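Local coordinates for major extracellular endoglucanase (Xanthomonas campestris pv. campestris, PDB 4TUF), which hydrolyses internal beta-1,4-glucosidic linkages in cellulose, lichenin and cereal beta-glucans, the chain here being its family 5 glycosyl hydrolase catalytic domain, at residues E120-G125 against T171-A176; N156-A161 against A194-T199; G214-L219 against L231-H236. All blocks are in the same frame, centred on the assembly; numbering follows the deposited sequence.

Contact 1: E120-G125 against T171-A176; sequences ELWYTG and TDWNKA. With 2HP (dihydrogenphosphate ion), chain H.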
# COMPACT_ATOMS: atom_id res chain seq x y z
N GLU A 120 -4.03 -7.57 -13.60
CA GLU A 120 -3.60 -8.86 -13.08
C GLU A 120 -2.08 -8.97 -13.09
O GLU A 120 -1.47 -9.36 -12.09
CB GLU A 120 -4.21 -10.00 -13.91
CG GLU A 120 -5.67 -10.23 -13.64
CD GLU A 120 -6.25 -11.32 -14.51
OE1 GLU A 120 -7.49 -11.38 -14.66
OE2 GLU A 120 -5.46 -12.12 -15.06
N LEU A 121 -1.47 -8.60 -14.21
CA LEU A 121 -0.03 -8.67 -14.37
C LEU A 121 0.58 -7.28 -14.35
O LEU A 121 -0.14 -6.28 -14.30
CB LEU A 121 0.33 -9.39 -15.67
CG LEU A 121 -0.37 -10.74 -15.89
CD1 LEU A 121 -0.03 -11.29 -17.26
CD2 LEU A 121 0.05 -11.70 -14.80
N TRP A 122 1.90 -7.21 -14.42
CA TRP A 122 2.59 -5.92 -14.37
C TRP A 122 2.54 -5.21 -15.72
O TRP A 122 3.14 -4.15 -15.90
CB TRP A 122 4.05 -6.13 -13.92
CG TRP A 122 4.76 -7.15 -14.73
CD1 TRP A 122 5.64 -6.93 -15.76
CD2 TRP A 122 4.66 -8.58 -14.60
NE1 TRP A 122 6.08 -8.12 -16.27
CE2 TRP A 122 5.49 -9.15 -15.58
CE3 TRP A 122 3.93 -9.42 -13.76
CZ2 TRP A 122 5.62 -10.53 -15.73
CZ3 TRP A 122 4.06 -10.79 -13.91
CH2 TRP A 122 4.90 -11.33 -14.89
N TYR A 123 1.82 -5.80 -16.67
CA TYR A 123 1.72 -5.24 -18.02
C TYR A 123 0.36 -5.52 -18.61
O TYR A 123 -0.33 -6.45 -18.19
CB TYR A 123 2.80 -5.83 -18.93
CG TYR A 123 2.69 -7.34 -19.15
CD1 TYR A 123 3.26 -8.24 -18.26
CD2 TYR A 123 2.03 -7.85 -20.27
CE1 TYR A 123 3.17 -9.60 -18.47
CE2 TYR A 123 1.94 -9.21 -20.49
CZ TYR A 123 2.51 -10.08 -19.59
OH TYR A 123 2.42 -11.44 -19.82
N THR A 124 -0.02 -4.71 -19.59
CA THR A 124 -1.29 -4.90 -20.29
C THR A 124 -1.10 -4.80 -21.79
O THR A 124 0.03 -4.71 -22.28
CB THR A 124 -2.33 -3.86 -19.87
OG1 THR A 124 -1.94 -2.58 -20.39
CG2 THR A 124 -2.44 -3.79 -18.36
N GLY A 125 -2.20 -4.79 -22.53
CA GLY A 125 -2.14 -4.66 -23.97
C GLY A 125 -1.83 -3.24 -24.43
O GLY A 125 -1.73 -3.00 -25.63
N THR A 171 4.05 -14.76 -16.70
CA THR A 171 3.14 -14.64 -15.57
C THR A 171 3.82 -14.63 -14.19
O THR A 171 3.17 -14.33 -13.19
CB THR A 171 2.10 -15.78 -15.57
OG1 THR A 171 2.77 -17.04 -15.50
CG2 THR A 171 1.24 -15.73 -16.82
N ASP A 172 5.10 -14.96 -14.14
CA ASP A 172 5.79 -15.06 -12.85
C ASP A 172 6.08 -13.69 -12.24
O ASP A 172 7.03 -13.01 -12.62
CB ASP A 172 7.10 -15.85 -13.00
CG ASP A 172 6.89 -17.35 -12.93
OD1 ASP A 172 5.77 -17.79 -12.57
OD2 ASP A 172 7.85 -18.10 -13.24
N TRP A 173 5.26 -13.31 -11.27
CA TRP A 173 5.41 -12.04 -10.57
C TRP A 173 6.74 -11.91 -9.84
O TRP A 173 7.30 -10.82 -9.75
CB TRP A 173 4.26 -11.85 -9.58
CG TRP A 173 4.47 -10.74 -8.60
CD1 TRP A 173 4.40 -10.83 -7.24
CD2 TRP A 173 4.78 -9.37 -8.89
NE1 TRP A 173 4.65 -9.61 -6.67
CE2 TRP A 173 4.89 -8.70 -7.66
CE3 TRP A 173 4.98 -8.66 -10.08
CZ2 TRP A 173 5.19 -7.34 -7.58
CZ3 TRP A 173 5.28 -7.30 -9.99
CH2 TRP A 173 5.39 -6.66 -8.75
N ASN A 174 7.25 -13.03 -9.32
CA ASN A 174 8.51 -12.99 -8.57
C ASN A 174 9.67 -12.46 -9.41
O ASN A 174 10.45 -11.64 -8.95
CB ASN A 174 8.85 -14.38 -8.02
CG ASN A 174 8.85 -15.44 -9.09
OD1 ASN A 174 7.91 -15.54 -9.88
ND2 ASN A 174 9.92 -16.24 -9.14
N LYS A 175 9.76 -12.92 -10.65
CA LYS A 175 10.84 -12.49 -11.53
C LYS A 175 10.66 -11.05 -11.97
O LYS A 175 11.63 -10.30 -12.09
CB LYS A 175 10.93 -13.41 -12.74
CG LYS A 175 11.08 -14.88 -12.37
CD LYS A 175 12.26 -15.11 -11.44
CE LYS A 175 13.58 -15.05 -12.19
NZ LYS A 175 14.70 -15.52 -11.33
N ALA A 176 9.41 -10.66 -12.21
CA ALA A 176 9.12 -9.28 -12.60
C ALA A 176 9.45 -8.32 -11.46
O ALA A 176 9.87 -7.19 -11.69
CB ALA A 176 7.67 -9.14 -13.00
P 2HP H . 11.22 -17.62 -15.29
O1 2HP H . 12.03 -16.46 -15.83
O2 2HP H . 11.91 -18.23 -14.09
O3 2HP H . 9.85 -17.14 -14.87
O4 2HP H . 11.07 -18.66 -16.39
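A chi1 of 52° in Trp122 sets CG between the residue's own backbone N and carbonyl carbon, and the indole lies against 171-176, where Ala176 presents its methyl group. CB of Ala176 sits over the six-membered ring of Trp122, 3.5 Å from the ring centroid and 17° off the normal, a CH-pi contact. The opposite face of the indole is covered from within its own loop, by CB of Leu121 and CD1 of Tyr123, both toward the rim, so the ring is sandwiched between loop and helix. Its far edge meets backbone: CH2 of Trp122 lies 3.5 Å from Thr171 C, near the ring plane. Trp173, its CG anti to the backbone N (chi1 167°), turns an edge to the first indole, CE3 of Trp173 being 3.9 Å from CE3 of Trp122. Beyond the tryptophans, OD2 of Asp172 is 2.8 Å from O3 of a dihydrogenphosphate ion, and OD1 of Asp172 is hydrogen-bonded to Thr163. The indole N-H groups bond outside the pair, NE1 of Trp122 to Glu129 and NE1 of Trp173 to the backbone O of Glu196. In the TIM barrel, the loop between strand 105-110 and helix 129-143 thus packs against the start of helix 173-187 and the residues just before it.

Contact 2: N156-A161 against A194-T199; sequences NEPHGA and AVEGIT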
# COMPACT_ATOMS: atom_id res chain seq x y z
N ASN A 156 0.74 -2.79 -7.56
CA ASN A 156 -0.38 -3.06 -6.68
C ASN A 156 -1.19 -4.30 -7.03
O ASN A 156 -1.63 -4.45 -8.16
CB ASN A 156 -1.31 -1.85 -6.64
CG ASN A 156 -2.36 -1.95 -5.56
OD1 ASN A 156 -2.06 -1.89 -4.38
ND2 ASN A 156 -3.61 -2.08 -5.96
N GLU A 157 -1.41 -5.15 -6.04
CA GLU A 157 -2.38 -6.23 -6.13
C GLU A 157 -2.31 -7.21 -7.29
O GLU A 157 -3.29 -7.39 -8.01
CB GLU A 157 -3.79 -5.70 -5.93
CG GLU A 157 -3.95 -5.06 -4.57
CD GLU A 157 -5.38 -4.80 -4.21
OE1 GLU A 157 -6.20 -4.68 -5.13
OE2 GLU A 157 -5.68 -4.72 -3.01
N PRO A 158 -1.20 -7.90 -7.45
CA PRO A 158 -1.11 -8.91 -8.49
C PRO A 158 -2.14 -9.99 -8.24
O PRO A 158 -2.37 -10.36 -7.11
CB PRO A 158 0.29 -9.47 -8.31
CG PRO A 158 1.06 -8.36 -7.72
CD PRO A 158 0.11 -7.63 -6.83
N HIS A 159 -2.78 -10.47 -9.29
CA HIS A 159 -3.82 -11.48 -9.12
C HIS A 159 -4.12 -12.16 -10.45
O HIS A 159 -3.41 -11.94 -11.43
CB HIS A 159 -5.10 -10.86 -8.55
CG HIS A 159 -5.66 -9.76 -9.39
ND1 HIS A 159 -5.10 -8.50 -9.45
CD2 HIS A 159 -6.74 -9.73 -10.22
CE1 HIS A 159 -5.80 -7.74 -10.27
NE2 HIS A 159 -6.80 -8.46 -10.75
N GLY A 160 -5.15 -13.00 -10.47
CA GLY A 160 -5.56 -13.66 -11.70
C GLY A 160 -4.51 -14.56 -12.31
O GLY A 160 -4.20 -15.62 -11.77
N ALA A 161 -3.94 -14.12 -13.42
CA ALA A 161 -2.99 -14.92 -14.18
C ALA A 161 -1.60 -14.88 -13.56
O ALA A 161 -0.74 -15.70 -13.89
CB ALA A 161 -2.95 -14.47 -15.63
N ALA A 194 9.04 -2.64 -1.80
CA ALA A 194 7.90 -3.37 -1.25
C ALA A 194 7.34 -4.32 -2.29
O ALA A 194 7.07 -3.92 -3.43
CB ALA A 194 6.83 -2.42 -0.75
N VAL A 195 7.18 -5.58 -1.90
CA VAL A 195 6.65 -6.59 -2.80
C VAL A 195 5.39 -7.22 -2.23
O VAL A 195 5.34 -7.58 -1.05
CB VAL A 195 7.68 -7.70 -3.08
CG1 VAL A 195 7.10 -8.74 -4.04
CG2 VAL A 195 8.94 -7.09 -3.65
N GLU A 196 4.36 -7.32 -3.05
CA GLU A 196 3.09 -7.89 -2.62
C GLU A 196 2.97 -9.32 -3.09
O GLU A 196 3.74 -9.79 -3.95
CB GLU A 196 1.92 -7.07 -3.14
CG GLU A 196 1.98 -5.59 -2.76
CD GLU A 196 0.83 -4.80 -3.36
OE1 GLU A 196 -0.28 -5.37 -3.46
OE2 GLU A 196 1.04 -3.62 -3.73
N GLY A 197 2.00 -10.03 -2.53
CA GLY A 197 1.75 -11.39 -2.93
C GLY A 197 0.93 -11.46 -4.20
O GLY A 197 0.71 -10.47 -4.89
N ILE A 198 0.49 -12.67 -4.52
CA ILE A 198 -0.38 -12.91 -5.65
C ILE A 198 -1.66 -13.53 -5.11
O ILE A 198 -1.96 -13.38 -3.92
CB ILE A 198 0.29 -13.83 -6.68
CG1 ILE A 198 0.64 -15.18 -6.03
CG2 ILE A 198 1.56 -13.17 -7.21
CD1 ILE A 198 0.97 -16.27 -7.02
N THR A 199 -2.43 -14.21 -5.95
CA THR A 199 -3.57 -14.96 -5.45
C THR A 199 -3.28 -16.47 -5.53
O THR A 199 -2.33 -16.94 -4.91
CB THR A 199 -4.87 -14.60 -6.19
OG1 THR A 199 -4.65 -14.58 -7.61
CG2 THR A 199 -5.34 -13.23 -5.76
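Glu157 and Glu196 meet where two loops of the TIM barrel leave neighbouring parallel strands, 149-153 and 192-195; Glu157 is probably the proton donor, as in related enzymes. The bond between them uses the backbone: Glu157 N donates to OE1 of Glu196 over 2.8 Å, approaching from above the carboxylate plane. CG of Glu196 stands anti to its own carbonyl carbon (chi1 -55°) and the chain is extended beyond it, which carries the carboxylate across to the other loop. There OE2 of Glu196 lies 3.3 Å from Asn156 CA. Next along, the Pro158 ring rests on the carbonyl of Gly197, with CD of Pro158 3.5 Å from Gly197 O, while Ile198 CA makes a CA-H...O contact of 3.5 Å with Pro158 O. At the far end CG2 of Thr199 packs on CB of His159, 3.7 Å away, and Gly160 N makes a weak hydrogen bond to Thr199 OG1. In the second shell, Arg58 forms a salt bridge with OE2 of Glu196 and a hydrogen bond with Asn156 OD1, whereas OE2 of Glu157 is bonded to Tyr238 and His236. The His159 ring stacks on Trp212, and its ND1 donates to Glu157 O over 2.6 Å, the acceptor 8° from the ring plane.

Contact 3: G214-L219 against L231-H236; sequences GNLQPL and LLLAPH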
# COMPACT_ATOMS: atom_id res chain seq x y z
N GLY A 214 -2.53 -10.91 -1.85
CA GLY A 214 -2.61 -11.40 -0.48
C GLY A 214 -1.89 -12.70 -0.17
O GLY A 214 -1.79 -13.07 1.00
N ASN A 215 -1.40 -13.40 -1.20
CA ASN A 215 -0.77 -14.70 -1.00
C ASN A 215 0.74 -14.66 -1.16
O ASN A 215 1.25 -14.30 -2.22
CB ASN A 215 -1.34 -15.73 -1.98
CG ASN A 215 -0.89 -17.15 -1.68
OD1 ASN A 215 -0.40 -17.45 -0.59
ND2 ASN A 215 -1.06 -18.04 -2.65
N LEU A 216 1.45 -15.03 -0.10
CA LEU A 216 2.91 -15.05 -0.14
C LEU A 216 3.49 -16.47 -0.06
O LEU A 216 4.71 -16.64 -0.03
CB LEU A 216 3.47 -14.21 1.00
CG LEU A 216 3.46 -12.70 0.79
CD1 LEU A 216 3.91 -12.02 2.07
CD2 LEU A 216 4.37 -12.34 -0.36
N GLN A 217 2.61 -17.47 -0.04
CA GLN A 217 3.02 -18.86 0.11
C GLN A 217 4.16 -19.32 -0.82
O GLN A 217 5.07 -20.00 -0.36
CB GLN A 217 1.82 -19.80 -0.07
CG GLN A 217 0.88 -19.88 1.12
CD GLN A 217 -0.42 -20.56 0.75
OE1 GLN A 217 -0.62 -21.74 1.04
NE2 GLN A 217 -1.32 -19.82 0.11
N PRO A 218 4.11 -18.97 -2.13
CA PRO A 218 5.16 -19.49 -3.01
C PRO A 218 6.58 -18.98 -2.70
O PRO A 218 7.55 -19.50 -3.25
CB PRO A 218 4.72 -19.02 -4.40
CG PRO A 218 3.25 -18.84 -4.29
CD PRO A 218 3.05 -18.30 -2.90
N LEU A 219 6.70 -17.98 -1.83
CA LEU A 219 8.00 -17.47 -1.41
C LEU A 219 8.81 -18.53 -0.66
O LEU A 219 10.03 -18.47 -0.57
CB LEU A 219 7.83 -16.22 -0.55
CG LEU A 219 9.07 -15.55 0.03
CD1 LEU A 219 10.03 -15.15 -1.08
CD2 LEU A 219 8.68 -14.34 0.86
N LEU A 231 14.40 -5.54 1.08
CA LEU A 231 13.13 -6.20 0.78
C LEU A 231 12.11 -6.07 1.89
O LEU A 231 12.33 -6.49 3.03
CB LEU A 231 13.36 -7.68 0.49
CG LEU A 231 12.07 -8.49 0.28
CD1 LEU A 231 11.27 -7.97 -0.91
CD2 LEU A 231 12.41 -9.96 0.12
N LEU A 232 10.98 -5.47 1.55
CA LEU A 232 9.88 -5.28 2.49
C LEU A 232 8.65 -5.98 1.91
O LEU A 232 8.21 -5.64 0.81
CB LEU A 232 9.62 -3.79 2.72
CG LEU A 232 8.46 -3.32 3.59
CD1 LEU A 232 8.64 -3.72 5.06
CD2 LEU A 232 8.31 -1.81 3.46
N LEU A 233 8.13 -6.98 2.62
CA LEU A 233 6.96 -7.70 2.13
C LEU A 233 5.69 -6.97 2.58
O LEU A 233 5.56 -6.60 3.76
CB LEU A 233 6.95 -9.14 2.63
CG LEU A 233 8.09 -10.07 2.22
CD1 LEU A 233 7.92 -11.40 2.93
CD2 LEU A 233 8.13 -10.28 0.71
N ALA A 234 4.76 -6.76 1.65
CA ALA A 234 3.61 -5.92 1.93
C ALA A 234 2.30 -6.46 1.34
O ALA A 234 1.70 -5.82 0.49
CB ALA A 234 3.87 -4.50 1.42
N PRO A 235 1.85 -7.62 1.82
CA PRO A 235 0.61 -8.16 1.26
C PRO A 235 -0.61 -7.34 1.68
O PRO A 235 -0.51 -6.48 2.56
CB PRO A 235 0.55 -9.57 1.85
CG PRO A 235 1.25 -9.44 3.15
CD PRO A 235 2.36 -8.46 2.92
N HIS A 236 -1.74 -7.62 1.06
CA HIS A 236 -2.99 -6.99 1.43
C HIS A 236 -3.92 -8.04 2.05
O HIS A 236 -3.81 -9.23 1.76
CB HIS A 236 -3.67 -6.35 0.22
CG HIS A 236 -2.87 -5.26 -0.42
ND1 HIS A 236 -3.38 -4.44 -1.40
CD2 HIS A 236 -1.59 -4.85 -0.21
CE1 HIS A 236 -2.46 -3.58 -1.78
NE2 HIS A 236 -1.36 -3.80 -1.07
O HOH W 1 -3.89 -12.07 2.50
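Apolar contacts between Leu216, Leu219, Leu233 and Pro235 make up the side-chain part of this interface. Leu219, its CG anti to the backbone N (chi1 178°), and Leu233 reach toward each other tip to tip, CD2 of Leu219 coming to 3.7 Å from CD1 of Leu233. The same CD1 of Leu233 also touches Leu216 CD1, at 4.1 Å, so that one methyl meets both leucines of the loop. Leu216 crosses the Pro235 ring at about a right angle, with its CD1 3.9 Å from CG of Pro235; Phe265 of helix 257-266 packs on both residues.

Strand 231-238 is a parallel strand of the TIM barrel, and 214-219 belongs to the long loop that leads to it from strand 192-195. Within that loop Gly214 and Asn215 form a classic beta bulge, both facing Ile198.

Backbone and water contacts join the other end. CA of Gly214 lies 3.3 Å from His236 O, and a water donates to Gly214 O and to His236 O, bridging the two carbonyls. The side chain of His236 reaches the active site, its nearest atoms about 3 Å from those of Glu157 and of Glu278, the latter probably the nucleophile.

Side-chain hydrogen bonds shape the loop itself. OD1 of Asn215 accepts from Gln217 N at 3.1 Å, forming an Asx turn, and from Gln217 NE2 at 2.6 Å; the two donors approach from opposite faces of the amide plane. ND2 of Asn215 is bonded to Thr199 O and Ser205 OG.

How the contacts relate
Followed from the N terminus, the chain shows how a TIM barrel ties successive loops to one another. The loop after strand 105-110 opens contact 1, and that after strand 149-153 opens contact 2. Helix 173-187 then closes contact 1, and the end of strand 192-195 closes contact 2, so the two cross. Contact 3 follows in series, closing the latter part of the loop that leads from strand 192-195 to strand 231-238. Contacts 1 and 2 touch, notably through Glu120 OE2 and Ala161 N, a probable hydrogen bond. Contacts 2 and 3 meet in the loops beyond adjacent strands, with a probable hydrogen bond between Asn215 N and Ile198 O, whereas contacts 1 and 3 do not touch.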